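Local coordinates for protein transcription termination factor FttA (Pyrococcus horikoshii, PDB 3AF6) that probably terminates transcription across the genome, using two zinc ions to cleave the nascent RNA at the exit channel of RNA polymerase, at residues E36-G39 and I44-K47; Y154-I159 and P283-M288; T192-F197 and P238-V243; Y267-N272 and I317-T322. All coordinates share one frame; numbering follows the deposited sequence.

Contact 1: E36-G39 and I44-K47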
loop_
_atom_site.group_PDB
_atom_site.type_symbol
_atom_site.label_atom_id
_atom_site.label_comp_id
_atom_site.label_asym_id
_atom_site.label_seq_id
_atom_site.Cartn_x
_atom_site.Cartn_y
_atom_site.Cartn_z
ATOM N N GLU A 36 21.227 -7.236 19.808
ATOM C CA GLU A 36 21.463 -7.380 18.377
ATOM C C GLU A 36 20.616 -6.395 17.581
ATOM O O GLU A 36 19.764 -5.701 18.138
ATOM C CB GLU A 36 21.126 -8.806 17.938
ATOM C CG GLU A 36 19.758 -9.281 18.409
ATOM C CD GLU A 36 19.318 -10.576 17.745
ATOM O OE1 GLU A 36 20.151 -11.506 17.650
ATOM O OE2 GLU A 36 18.138 -10.662 17.327
ATOM N N PHE A 37 20.859 -6.334 16.276
ATOM C CA PHE A 37 20.099 -5.452 15.398
ATOM C C PHE A 37 19.038 -6.261 14.665
ATOM O O PHE A 37 19.334 -7.313 14.102
ATOM C CB PHE A 37 21.018 -4.784 14.369
ATOM C CG PHE A 37 21.649 -3.506 14.847
ATOM C CD1 PHE A 37 20.862 -2.431 15.241
ATOM C CD2 PHE A 37 23.030 -3.364 14.872
ATOM C CE1 PHE A 37 21.444 -1.229 15.651
ATOM C CE2 PHE A 37 23.618 -2.169 15.280
ATOM C CZ PHE A 37 22.825 -1.101 15.670
ATOM N N GLU A 38 17.802 -5.782 14.696
ATOM C CA GLU A 38 16.702 -6.443 13.998
ATOM C C GLU A 38 16.126 -5.414 13.050
ATOM O O GLU A 38 15.410 -4.507 13.476
ATOM C CB GLU A 38 15.619 -6.904 14.974
ATOM C CG GLU A 38 15.741 -8.360 15.387
ATOM C CD GLU A 38 14.627 -8.791 16.318
ATOM O OE1 GLU A 38 13.438 -8.649 15.943
ATOM O OE2 GLU A 38 14.948 -9.274 17.425
ATOM N N GLY A 39 16.437 -5.554 11.764
ATOM C CA GLY A 39 15.957 -4.580 10.810
ATOM C C GLY A 39 16.450 -3.249 11.341
ATOM O O GLY A 39 17.461 -3.212 12.044
ATOM N N ILE A 44 17.329 -5.302 22.631
ATOM C CA ILE A 44 18.060 -5.551 23.871
ATOM C C ILE A 44 17.302 -6.546 24.748
ATOM O O ILE A 44 16.400 -6.165 25.497
ATOM C CB ILE A 44 18.256 -4.246 24.677
ATOM C CG1 ILE A 44 19.031 -3.222 23.840
ATOM C CG2 ILE A 44 18.991 -4.545 25.972
ATOM C CD1 ILE A 44 19.200 -1.871 24.513
ATOM N N TYR A 45 17.674 -7.820 24.648
ATOM C CA TYR A 45 17.035 -8.879 25.429
ATOM C C TYR A 45 17.500 -8.888 26.891
ATOM O O TYR A 45 18.682 -8.682 27.182
ATOM C CB TYR A 45 17.311 -10.247 24.788
ATOM C CG TYR A 45 16.560 -10.505 23.495
ATOM C CD1 TYR A 45 15.166 -10.428 23.447
ATOM C CD2 TYR A 45 17.238 -10.860 22.328
ATOM C CE1 TYR A 45 14.468 -10.699 22.270
ATOM C CE2 TYR A 45 16.550 -11.133 21.147
ATOM C CZ TYR A 45 15.166 -11.052 21.126
ATOM O OH TYR A 45 14.480 -11.333 19.965
ATOM N N VAL A 46 16.561 -9.133 27.803
ATOM C CA VAL A 46 16.853 -9.168 29.235
ATOM C C VAL A 46 16.059 -10.269 29.932
ATOM O O VAL A 46 14.973 -10.637 29.484
ATOM C CB VAL A 46 16.503 -7.824 29.903
ATOM C CG1 VAL A 46 17.304 -6.700 29.261
ATOM C CG2 VAL A 46 15.011 -7.557 29.777
ATOM N N LYS A 47 16.603 -10.789 31.031
ATOM C CA LYS A 47 15.938 -11.850 31.785
ATOM C C LYS A 47 15.247 -11.348 33.049
ATOM O O LYS A 47 15.518 -11.834 34.148
ATOM C CB LYS A 47 16.937 -12.954 32.154
ATOM C CG LYS A 47 17.315 -13.859 30.992
ATOM C CD LYS A 47 18.159 -15.040 31.448
ATOM C CE LYS A 47 18.450 -15.981 30.289
ATOM N NZ LYS A 47 19.299 -17.135 30.692
#

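Contact 2: Y154-I159 and P283-M288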
loop_
_atom_site.group_PDB
_atom_site.type_symbol
_atom_site.label_atom_id
_atom_site.label_comp_id
_atom_site.label_asym_id
_atom_site.label_seq_id
_atom_site.Cartn_x
_atom_site.Cartn_y
_atom_site.Cartn_z
ATOM N N TYR A 154 -4.950 -13.244 7.606
ATOM C CA TYR A 154 -4.783 -14.519 8.279
ATOM C C TYR A 154 -3.624 -15.269 7.646
ATOM O O TYR A 154 -2.784 -15.845 8.345
ATOM C CB TYR A 154 -6.079 -15.333 8.172
ATOM C CG TYR A 154 -5.969 -16.793 8.571
ATOM C CD1 TYR A 154 -5.687 -17.780 7.618
ATOM C CD2 TYR A 154 -6.179 -17.193 9.894
ATOM C CE1 TYR A 154 -5.622 -19.131 7.973
ATOM C CE2 TYR A 154 -6.115 -18.538 10.262
ATOM C CZ TYR A 154 -5.839 -19.504 9.298
ATOM O OH TYR A 154 -5.784 -20.835 9.659
ATOM N N SER A 155 -3.571 -15.252 6.318
ATOM C CA SER A 155 -2.503 -15.938 5.610
ATOM C C SER A 155 -1.131 -15.369 5.960
ATOM O O SER A 155 -0.198 -16.113 6.251
ATOM C CB SER A 155 -2.722 -15.852 4.107
ATOM O OG SER A 155 -1.751 -16.636 3.442
ATOM N N ILE A 156 -1.005 -14.049 5.928
ATOM C CA ILE A 156 0.259 -13.412 6.257
ATOM C C ILE A 156 0.680 -13.825 7.667
ATOM O O ILE A 156 1.809 -14.263 7.895
ATOM C CB ILE A 156 0.130 -11.875 6.180
ATOM C CG1 ILE A 156 -0.162 -11.456 4.738
ATOM C CG2 ILE A 156 1.394 -11.215 6.686
ATOM C CD1 ILE A 156 -0.363 -9.975 4.554
ATOM N N ARG A 157 -0.245 -13.692 8.613
ATOM C CA ARG A 157 0.025 -14.047 10.001
ATOM C C ARG A 157 0.501 -15.493 10.082
ATOM O O ARG A 157 1.412 -15.821 10.834
ATOM C CB ARG A 157 -1.241 -13.849 10.840
ATOM C CG ARG A 157 -1.015 -13.941 12.341
ATOM C CD ARG A 157 -1.830 -12.882 13.088
ATOM N NE ARG A 157 -3.272 -13.052 12.915
ATOM C CZ ARG A 157 -4.183 -12.184 13.345
ATOM N NH1 ARG A 157 -3.804 -11.077 13.973
ATOM N NH2 ARG A 157 -5.476 -12.419 13.147
ATOM N N GLN A 158 -0.122 -16.350 9.283
ATOM C CA GLN A 158 0.217 -17.767 9.231
ATOM C C GLN A 158 1.656 -17.952 8.755
ATOM O O GLN A 158 2.423 -18.715 9.340
ATOM C CB GLN A 158 -0.740 -18.486 8.269
ATOM C CG GLN A 158 -0.557 -19.997 8.183
ATOM C CD GLN A 158 -1.130 -20.730 9.386
ATOM O OE1 GLN A 158 -0.722 -20.499 10.527
ATOM N NE2 GLN A 158 -2.085 -21.620 9.132
ATOM N N ILE A 159 2.011 -17.241 7.688
ATOM C CA ILE A 159 3.350 -17.322 7.108
ATOM C C ILE A 159 4.419 -16.794 8.051
ATOM O O ILE A 159 5.500 -17.372 8.163
ATOM C CB ILE A 159 3.415 -16.541 5.779
ATOM C CG1 ILE A 159 2.488 -17.200 4.758
ATOM C CG2 ILE A 159 4.838 -16.507 5.260
ATOM C CD1 ILE A 159 2.311 -16.417 3.499
ATOM N N PRO A 283 -0.873 -1.636 5.914
ATOM C CA PRO A 283 -1.980 -1.801 4.964
ATOM C C PRO A 283 -1.496 -2.048 3.526
ATOM O O PRO A 283 -2.119 -2.792 2.772
ATOM C CB PRO A 283 -2.752 -0.486 5.103
ATOM C CG PRO A 283 -2.516 -0.110 6.512
ATOM C CD PRO A 283 -1.049 -0.403 6.705
ATOM N N THR A 284 -0.394 -1.416 3.136
ATOM C CA THR A 284 0.125 -1.617 1.788
ATOM C C THR A 284 0.682 -3.039 1.645
ATOM O O THR A 284 0.505 -3.689 0.612
ATOM C CB THR A 284 1.213 -0.561 1.444
ATOM O OG1 THR A 284 0.608 0.739 1.387
ATOM C CG2 THR A 284 1.842 -0.850 0.093
ATOM N N ARG A 285 1.340 -3.536 2.686
ATOM C CA ARG A 285 1.856 -4.893 2.628
ATOM C C ARG A 285 0.688 -5.865 2.381
ATOM O O ARG A 285 0.743 -6.710 1.478
ATOM C CB ARG A 285 2.568 -5.270 3.930
ATOM C CG ARG A 285 2.258 -6.694 4.350
ATOM C CD ARG A 285 3.471 -7.493 4.734
ATOM N NE ARG A 285 3.751 -7.449 6.163
ATOM C CZ ARG A 285 2.837 -7.588 7.117
ATOM N NH1 ARG A 285 3.209 -7.542 8.390
ATOM N NH2 ARG A 285 1.558 -7.741 6.806
ATOM N N ASP A 286 -0.369 -5.731 3.180
ATOM C CA ASP A 286 -1.530 -6.602 3.048
ATOM C C ASP A 286 -2.252 -6.395 1.724
ATOM O O ASP A 286 -2.635 -7.352 1.060
ATOM C CB ASP A 286 -2.519 -6.372 4.202
ATOM C CG ASP A 286 -1.932 -6.723 5.558
ATOM O OD1 ASP A 286 -2.631 -6.528 6.576
ATOM O OD2 ASP A 286 -0.772 -7.187 5.608
ATOM N N LEU A 287 -2.439 -5.143 1.339
ATOM C CA LEU A 287 -3.125 -4.846 0.090
ATOM C C LEU A 287 -2.373 -5.293 -1.167
ATOM O O LEU A 287 -2.971 -5.855 -2.077
ATOM C CB LEU A 287 -3.430 -3.352 0.018
ATOM C CG LEU A 287 -4.528 -2.901 0.980
ATOM C CD1 LEU A 287 -4.510 -1.385 1.131
ATOM C CD2 LEU A 287 -5.875 -3.394 0.461
ATOM N N MET A 288 -1.063 -5.068 -1.220
ATOM C CA MET A 288 -0.304 -5.454 -2.405
ATOM C C MET A 288 -0.288 -6.972 -2.555
ATOM O O MET A 288 -0.425 -7.493 -3.665
ATOM C CB MET A 288 1.128 -4.894 -2.352
ATOM C CG MET A 288 2.136 -5.726 -1.598
ATOM S SD MET A 288 3.758 -4.992 -1.771
ATOM C CE MET A 288 4.449 -5.261 -0.134
#

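Contact 3: T192-F197 and P238-V243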
loop_
_atom_site.group_PDB
_atom_site.type_symbol
_atom_site.label_atom_id
_atom_site.label_comp_id
_atom_site.label_asym_id
_atom_site.label_seq_id
_atom_site.Cartn_x
_atom_site.Cartn_y
_atom_site.Cartn_z
ATOM N N THR A 192 17.612 7.829 -10.694
ATOM C CA THR A 192 17.401 7.360 -12.042
ATOM C C THR A 192 16.022 6.767 -12.213
ATOM O O THR A 192 15.581 5.968 -11.389
ATOM C CB THR A 192 18.441 6.303 -12.389
ATOM O OG1 THR A 192 19.737 6.870 -12.212
ATOM C CG2 THR A 192 18.287 5.836 -13.827
ATOM N N GLY A 193 15.336 7.157 -13.281
ATOM C CA GLY A 193 14.014 6.611 -13.529
ATOM C C GLY A 193 14.116 5.305 -14.307
ATOM O O GLY A 193 14.642 5.258 -15.430
ATOM N N LEU A 194 13.627 4.226 -13.712
ATOM C CA LEU A 194 13.659 2.937 -14.381
ATOM C C LEU A 194 12.303 2.691 -15.038
ATOM O O LEU A 194 12.137 1.751 -15.828
ATOM C CB LEU A 194 13.993 1.835 -13.373
ATOM C CG LEU A 194 15.421 1.982 -12.834
ATOM C CD1 LEU A 194 15.725 0.899 -11.806
ATOM C CD2 LEU A 194 16.397 1.901 -14.005
ATOM N N GLY A 195 11.352 3.566 -14.712
ATOM C CA GLY A 195 10.008 3.462 -15.248
ATOM C C GLY A 195 9.059 4.388 -14.520
ATOM O O GLY A 195 9.167 4.582 -13.307
ATOM N N GLY A 196 8.111 4.962 -15.246
ATOM C CA GLY A 196 7.182 5.867 -14.604
ATOM C C GLY A 196 7.583 7.317 -14.795
ATOM O O GLY A 196 7.000 8.216 -14.190
ATOM N N PHE A 197 8.609 7.555 -15.602
ATOM C CA PHE A 197 9.021 8.924 -15.888
ATOM C C PHE A 197 8.404 9.201 -17.249
ATOM O O PHE A 197 8.507 8.373 -18.151
ATOM C CB PHE A 197 10.549 9.042 -15.946
ATOM C CG PHE A 197 11.203 9.198 -14.594
ATOM C CD1 PHE A 197 10.659 8.594 -13.459
ATOM C CD2 PHE A 197 12.374 9.945 -14.459
ATOM C CE1 PHE A 197 11.271 8.732 -12.202
ATOM C CE2 PHE A 197 13.000 10.093 -13.206
ATOM C CZ PHE A 197 12.446 9.484 -12.073
ATOM N N PRO A 238 22.356 -0.333 -17.171
ATOM C CA PRO A 238 23.646 -0.789 -16.639
ATOM C C PRO A 238 23.762 -0.672 -15.123
ATOM O O PRO A 238 24.167 -1.612 -14.444
ATOM C CB PRO A 238 24.652 0.114 -17.345
ATOM C CG PRO A 238 23.977 0.453 -18.628
ATOM C CD PRO A 238 22.549 0.680 -18.224
ATOM N N GLU A 239 23.408 0.500 -14.603
ATOM C CA GLU A 239 23.484 0.769 -13.175
ATOM C C GLU A 239 22.597 -0.153 -12.353
ATOM O O GLU A 239 23.001 -0.601 -11.281
ATOM C CB GLU A 239 23.102 2.215 -12.897
ATOM C CG GLU A 239 21.764 2.593 -13.474
ATOM C CD GLU A 239 21.883 3.183 -14.848
ATOM O OE1 GLU A 239 21.579 4.379 -14.989
ATOM O OE2 GLU A 239 22.284 2.466 -15.783
ATOM N N PHE A 240 21.393 -0.429 -12.852
ATOM C CA PHE A 240 20.464 -1.308 -12.151
ATOM C C PHE A 240 20.954 -2.758 -12.210
ATOM O O PHE A 240 20.921 -3.459 -11.192
ATOM C CB PHE A 240 19.050 -1.171 -12.735
ATOM C CG PHE A 240 17.992 -1.918 -11.961
ATOM C CD1 PHE A 240 18.032 -1.981 -10.570
ATOM C CD2 PHE A 240 16.941 -2.548 -12.624
ATOM C CE1 PHE A 240 17.037 -2.665 -9.852
ATOM C CE2 PHE A 240 15.945 -3.232 -11.917
ATOM C CZ PHE A 240 15.993 -3.292 -10.531
ATOM N N GLN A 241 21.414 -3.213 -13.377
ATOM C CA GLN A 241 21.949 -4.578 -13.482
ATOM C C GLN A 241 23.132 -4.682 -12.515
ATOM O O GLN A 241 23.313 -5.690 -11.828
ATOM C CB GLN A 241 22.451 -4.895 -14.901
ATOM C CG GLN A 241 21.407 -5.408 -15.902
ATOM C CD GLN A 241 20.857 -6.798 -15.547
ATOM O OE1 GLN A 241 21.615 -7.762 -15.357
ATOM N NE2 GLN A 241 19.532 -6.906 -15.474
ATOM N N TYR A 242 23.935 -3.628 -12.452
ATOM C CA TYR A 242 25.085 -3.655 -11.561
ATOM C C TYR A 242 24.679 -3.712 -10.092
ATOM O O TYR A 242 25.371 -4.325 -9.290
ATOM C CB TYR A 242 26.005 -2.455 -11.818
ATOM C CG TYR A 242 27.144 -2.341 -10.828
ATOM C CD1 TYR A 242 26.998 -1.611 -9.639
ATOM C CD2 TYR A 242 28.357 -2.998 -11.051
ATOM C CE1 TYR A 242 28.028 -1.543 -8.706
ATOM C CE2 TYR A 242 29.390 -2.937 -10.115
ATOM C CZ TYR A 242 29.220 -2.210 -8.951
ATOM O OH TYR A 242 30.251 -2.145 -8.035
ATOM N N VAL A 243 23.561 -3.085 -9.735
ATOM C CA VAL A 243 23.120 -3.110 -8.350
ATOM C C VAL A 243 22.535 -4.489 -7.999
ATOM O O VAL A 243 22.748 -5.005 -6.893
ATOM C CB VAL A 243 22.068 -1.990 -8.075
ATOM C CG1 VAL A 243 21.392 -2.213 -6.729
ATOM C CG2 VAL A 243 22.747 -0.627 -8.089
#

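Contact 4: Y267-N272 and I317-T322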
loop_
_atom_site.group_PDB
_atom_site.type_symbol
_atom_site.label_atom_id
_atom_site.label_comp_id
_atom_site.label_asym_id
_atom_site.label_seq_id
_atom_site.Cartn_x
_atom_site.Cartn_y
_atom_site.Cartn_z
ATOM N N TYR A 267 8.414 -10.573 -8.866
ATOM C CA TYR A 267 9.180 -11.068 -10.007
ATOM C C TYR A 267 10.649 -11.158 -9.611
ATOM O O TYR A 267 11.388 -12.042 -10.054
ATOM C CB TYR A 267 9.057 -10.090 -11.170
ATOM C CG TYR A 267 9.702 -10.544 -12.458
ATOM C CD1 TYR A 267 8.998 -11.336 -13.366
ATOM C CD2 TYR A 267 10.991 -10.133 -12.801
ATOM C CE1 TYR A 267 9.550 -11.701 -14.584
ATOM C CE2 TYR A 267 11.555 -10.493 -14.020
ATOM C CZ TYR A 267 10.825 -11.275 -14.905
ATOM O OH TYR A 267 11.360 -11.640 -16.116
ATOM N N LEU A 268 11.057 -10.220 -8.767
ATOM C CA LEU A 268 12.429 -10.131 -8.299
ATOM C C LEU A 268 12.903 -11.367 -7.558
ATOM O O LEU A 268 14.068 -11.749 -7.671
ATOM C CB LEU A 268 12.576 -8.899 -7.411
ATOM C CG LEU A 268 13.466 -7.752 -7.897
ATOM C CD1 LEU A 268 13.522 -7.689 -9.426
ATOM C CD2 LEU A 268 12.930 -6.453 -7.295
ATOM N N PHE A 269 12.004 -11.986 -6.800
ATOM C CA PHE A 269 12.336 -13.178 -6.029
ATOM C C PHE A 269 12.268 -14.428 -6.905
ATOM O O PHE A 269 13.048 -15.362 -6.734
ATOM C CB PHE A 269 11.382 -13.300 -4.835
ATOM C CG PHE A 269 11.578 -12.233 -3.789
ATOM C CD1 PHE A 269 12.653 -12.287 -2.916
ATOM C CD2 PHE A 269 10.698 -11.163 -3.694
ATOM C CE1 PHE A 269 12.858 -11.285 -1.952
ATOM C CE2 PHE A 269 10.894 -10.156 -2.731
ATOM C CZ PHE A 269 11.980 -10.224 -1.861
ATOM N N ARG A 270 11.333 -14.440 -7.848
ATOM C CA ARG A 270 11.187 -15.567 -8.758
ATOM C C ARG A 270 12.540 -15.895 -9.385
ATOM O O ARG A 270 12.868 -17.057 -9.577
ATOM C CB ARG A 270 10.180 -15.230 -9.861
ATOM C CG ARG A 270 10.057 -16.297 -10.948
ATOM C CD ARG A 270 9.307 -15.761 -12.154
ATOM N NE ARG A 270 9.252 -16.723 -13.250
ATOM C CZ ARG A 270 8.937 -16.406 -14.505
ATOM N NH1 ARG A 270 8.647 -15.149 -14.825
ATOM N NH2 ARG A 270 8.918 -17.340 -15.448
ATOM N N TYR A 271 13.318 -14.855 -9.691
ATOM C CA TYR A 271 14.639 -15.013 -10.296
ATOM C C TYR A 271 15.816 -14.805 -9.342
ATOM O O TYR A 271 16.954 -14.702 -9.780
ATOM C CB TYR A 271 14.790 -14.061 -11.478
ATOM C CG TYR A 271 13.962 -14.444 -12.685
ATOM C CD1 TYR A 271 14.230 -15.615 -13.405
ATOM C CD2 TYR A 271 12.923 -13.631 -13.120
ATOM C CE1 TYR A 271 13.480 -15.961 -14.529
ATOM C CE2 TYR A 271 12.169 -13.963 -14.235
ATOM C CZ TYR A 271 12.448 -15.125 -14.940
ATOM O OH TYR A 271 11.700 -15.418 -16.060
ATOM N N ASN A 272 15.553 -14.763 -8.043
ATOM C CA ASN A 272 16.618 -14.557 -7.065
ATOM C C ASN A 272 17.473 -13.319 -7.338
ATOM O O ASN A 272 18.697 -13.357 -7.200
ATOM C CB ASN A 272 17.530 -15.775 -7.005
ATOM C CG ASN A 272 16.934 -16.895 -6.202
ATOM O OD1 ASN A 272 15.883 -17.431 -6.554
ATOM N ND2 ASN A 272 17.598 -17.257 -5.105
ATOM N N ILE A 317 6.267 -11.174 1.381
ATOM C CA ILE A 317 5.818 -11.110 2.764
ATOM C C ILE A 317 6.978 -11.326 3.720
ATOM O O ILE A 317 7.209 -10.524 4.622
ATOM C CB ILE A 317 4.744 -12.176 3.040
ATOM C CG1 ILE A 317 3.468 -11.829 2.281
ATOM C CG2 ILE A 317 4.469 -12.274 4.531
ATOM C CD1 ILE A 317 2.429 -12.923 2.332
ATOM N N LYS A 318 7.715 -12.405 3.503
ATOM C CA LYS A 318 8.830 -12.744 4.362
ATOM C C LYS A 318 9.940 -11.707 4.381
ATOM O O LYS A 318 10.750 -11.692 5.301
ATOM C CB LYS A 318 9.377 -14.116 3.955
ATOM C CG LYS A 318 8.408 -15.262 4.273
ATOM C CD LYS A 318 8.843 -16.580 3.672
ATOM C CE LYS A 318 10.186 -17.017 4.225
ATOM N NZ LYS A 318 10.665 -18.276 3.583
ATOM N N HIS A 319 9.971 -10.832 3.379
ATOM C CA HIS A 319 11.005 -9.796 3.290
ATOM C C HIS A 319 10.527 -8.381 3.638
ATOM O O HIS A 319 11.333 -7.451 3.730
ATOM C CB HIS A 319 11.614 -9.760 1.886
ATOM C CG HIS A 319 12.621 -10.837 1.632
ATOM N ND1 HIS A 319 12.270 -12.149 1.395
ATOM C CD2 HIS A 319 13.975 -10.791 1.566
ATOM C CE1 HIS A 319 13.361 -12.864 1.192
ATOM N NE2 HIS A 319 14.409 -12.065 1.292
ATOM N N THR A 320 9.225 -8.216 3.827
ATOM C CA THR A 320 8.668 -6.907 4.137
ATOM C C THR A 320 8.807 -6.463 5.592
ATOM O O THR A 320 8.504 -7.213 6.516
ATOM C CB THR A 320 7.186 -6.875 3.780
ATOM O OG1 THR A 320 7.031 -7.313 2.432
ATOM C CG2 THR A 320 6.610 -5.463 3.951
ATOM N N ILE A 321 9.270 -5.242 5.794
ATOM C CA ILE A 321 9.399 -4.698 7.140
ATOM C C ILE A 321 8.471 -3.486 7.174
ATOM O O ILE A 321 8.784 -2.449 6.596
ATOM C CB ILE A 321 10.851 -4.273 7.433
ATOM C CG1 ILE A 321 11.751 -5.509 7.462
ATOM C CG2 ILE A 321 10.927 -3.508 8.754
ATOM C CD1 ILE A 321 13.204 -5.196 7.799
ATOM N N THR A 322 7.321 -3.626 7.831
ATOM C CA THR A 322 6.349 -2.538 7.888
ATOM C C THR A 322 6.765 -1.357 8.754
ATOM O O THR A 322 7.558 -1.485 9.691
ATOM C CB THR A 322 4.980 -3.029 8.365
ATOM O OG1 THR A 322 5.067 -3.430 9.738
ATOM C CG2 THR A 322 4.510 -4.203 7.505
#

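Contact 1: E36-G39 and I44-K47
Two carboxylates, those of Glu38 and Glu36, approach the Tyr45 ring obliquely. The Glu38 carboxylate plane is turned 39° from the ring, and its OE2 lies 3.3 Å from Tyr45 OH. The Glu36 carboxylate is tilted more, at 54°, and its OE2 comes only to 4.2 Å from Tyr45 CE2, a loose contact at the CE2 side. The hydroxyl end therefore meets Glu38, while the CE2 side meets Glu36. For Glu36, CG sits between the backbone N and the carbonyl carbon (chi1 50°), and the extended chain beyond CG carries OE2 toward the Tyr45 ring.

The stronger polar partners stand outside the two strands. Arg73 makes a salt bridge with Glu38 OE2 and a weak hydrogen bond with Tyr45 OH, joining the two sides of the contact through one guanidinium; this cation would be expected to favour the charged form of Glu38. Arg172 forms a salt bridge with Glu36 OE1 and probably offsets the nearby Glu34 carboxylate.

The nearest CA atoms of the two segments, Glu36 CA and Ile44 CA, are 6.7 Å apart. Phe37 and Ile44 turn to the other side of the sheet, where both pack on helix 11-22. This is an antiparallel beta hairpin, strands 32-38 and 41-46, extended by strand 70-74 running parallel to 41-46 and carrying Arg73. That strand order, with helix 11-22 preceding the hairpin, matches the type II KH fold of the KHa domain.

Contact 2: Y154-I159 and P283-M288
Ile156 loses more surface to this contact than any other residue, 75 Å², and it does so against a neighbouring pair, Arg285 and Asp286, that is joined by its own salt bridge. Its two branches divide the work. CG2, anti to the backbone N, lies over one face of the Arg285 guanidinium, 3.5 Å from Arg285 NH2. The other branch, beside the backbone N, carries CD1 to the junction of the pair: CD1 is 3.7 Å from Arg285 NH2 and equally far from Asp286 CG.

Bends at chi2 (132°) and chi3 (93°) turn the Arg285 guanidinium back toward Asp286. Its NH2 thus reaches Asp286 OD2 at 2.7 Å, a bridge between consecutive residues that would partly neutralise both charges where the isoleucine packs on them. Asp286 has a second hold through OD1, which is hydrogen-bonded to Tyr472, so both of its oxygens have partners. No hydrogen bond crosses between the segments; the contact is van der Waals packing of a branched aliphatic chain against an ion pair.

The backbones come to 7.7 Å at the CA atoms of Ile156 and Asp286. Ile153 and Leu160, also on helix 151-161, touch Asp286 and Arg285 respectively. What results is a helix-helix interface between helix 151-161, in the archaeal CPSF-KH region, and helix 282-301 of the metallo-beta-lactamase domain.

Contact 3: T192-F197 and P238-V243
Phe240 has CG anti to its backbone N (chi1 -173°), which swings the ring off the helix toward Leu194. Leu194 answers with CG beside the backbone N and an extended second torsion (chi2 179°), and so presents CD1 to the ring. That methyl sits over one face, 3.8 Å from the ring centroid and 17° off the ring normal, which is the geometry of a CH-pi contact. It is displaced toward the rim on the CB side: Leu194 CD1 is 3.6 Å from Phe240 CG.

A second, looser meeting lies one residue earlier on the helix. Glu239 bends sharply at chi2, and its OE1 comes to 3.8 Å from Thr192 CG2, the two side chains approaching from opposite directions. This is methyl-to-oxygen packing; the polar atom of Thr192, OG1, is hydrogen-bonded instead to Thr647 on the neighbouring strand. Thr192 and Leu194, two apart in sequence, both point their CB atoms toward the helix, while Gly193 between them lies against Phe197, its CA 3.5 Å above that ring's plane and over its centre.

Around the CH-pi pair, Ala204, Leu206, Leu215 and Ala237 also pack on Leu194, so the Leu194 side chain sits among apolar neighbours. At Leu194 the chain turns a corner, and Leu194 and Gly195 together face Ala204 in a classic beta bulge. Helix 238-245 packs by its first turn against the end of strand 189-193 and this corner, a helix-on-sheet contact of the metallo-beta-lactamase alpha-beta-beta-alpha fold.

Contact 4: Y267-N272 and I317-T322
His319, which meets Phe269, is approached along the last turn of helix 310-319. Ile317 comes first and packs elsewhere, on Ile156, Ile159 and Leu160 of helix 151-161 and on Val289. Lys318 follows, its NZ forming long, weak ion pairs with Glu163, Asp166 and Glu315.

At His319 the contact itself is made. CG lies beside the backbone N (chi1 -79°), and the imidazole projects toward the short helix 267-270, which ends in a Schellman motif with Asn272 at C-prime. Phe269 brings CE1 over the centre of one imidazole face, 3.4 Å above the plane. Phe269 CE1 is 3.5 Å from His319 ND1, and the neighbouring ring atom is almost as close, Phe269 CZ lying 3.6 Å from His319 CG. The ring planes are inclined at 45° with centroids 4.5 Å apart, so the rings meet obliquely. Phe170 meets the same imidazole, and ND1 is hydrogen-bonded to Glu315 O one turn back.

Thr320 leaves helical geometry. Its N is 3.2 Å from Ile317 O in a closing hydrogen bond, and its OG1 bonds Val316 O. From here the chain becomes a weakly bonded edge strand beside 278-280, with Ile321 joined to Ile278, whose side chain also touches Phe269.

No hydrogen bond joins the two segments, so the interaction across them is dispersive ring packing. Because a carbonyl oxygen accepts from ND1, that nitrogen probably carries a proton; this bond, together with the phenyl over the face, would restrict rotation of the imidazole.

In the fold
Contact 1 closes first along the chain and lies in KHa, its centre about 25 Å from that of contact 2; yet Gly39 CA touches Ile321 CD1, bringing it against contact 4. Contact 3 is nested in the loop closed by contact 2, whereas contacts 2 and 4 interleave, their centres about 13 Å apart. These two share packing: Arg285 touches Thr320 and Thr322, and successive helices 282-301 and 310-319 carry their segments. Contacts 3 and 4, centres about 18 Å apart, reach the same sheet, which holds strands 189-193 and 320-322. Together they show the KH region packed through helix 151-161 and the hairpin onto the metallo-beta-lactamase domain that holds the zinc ions.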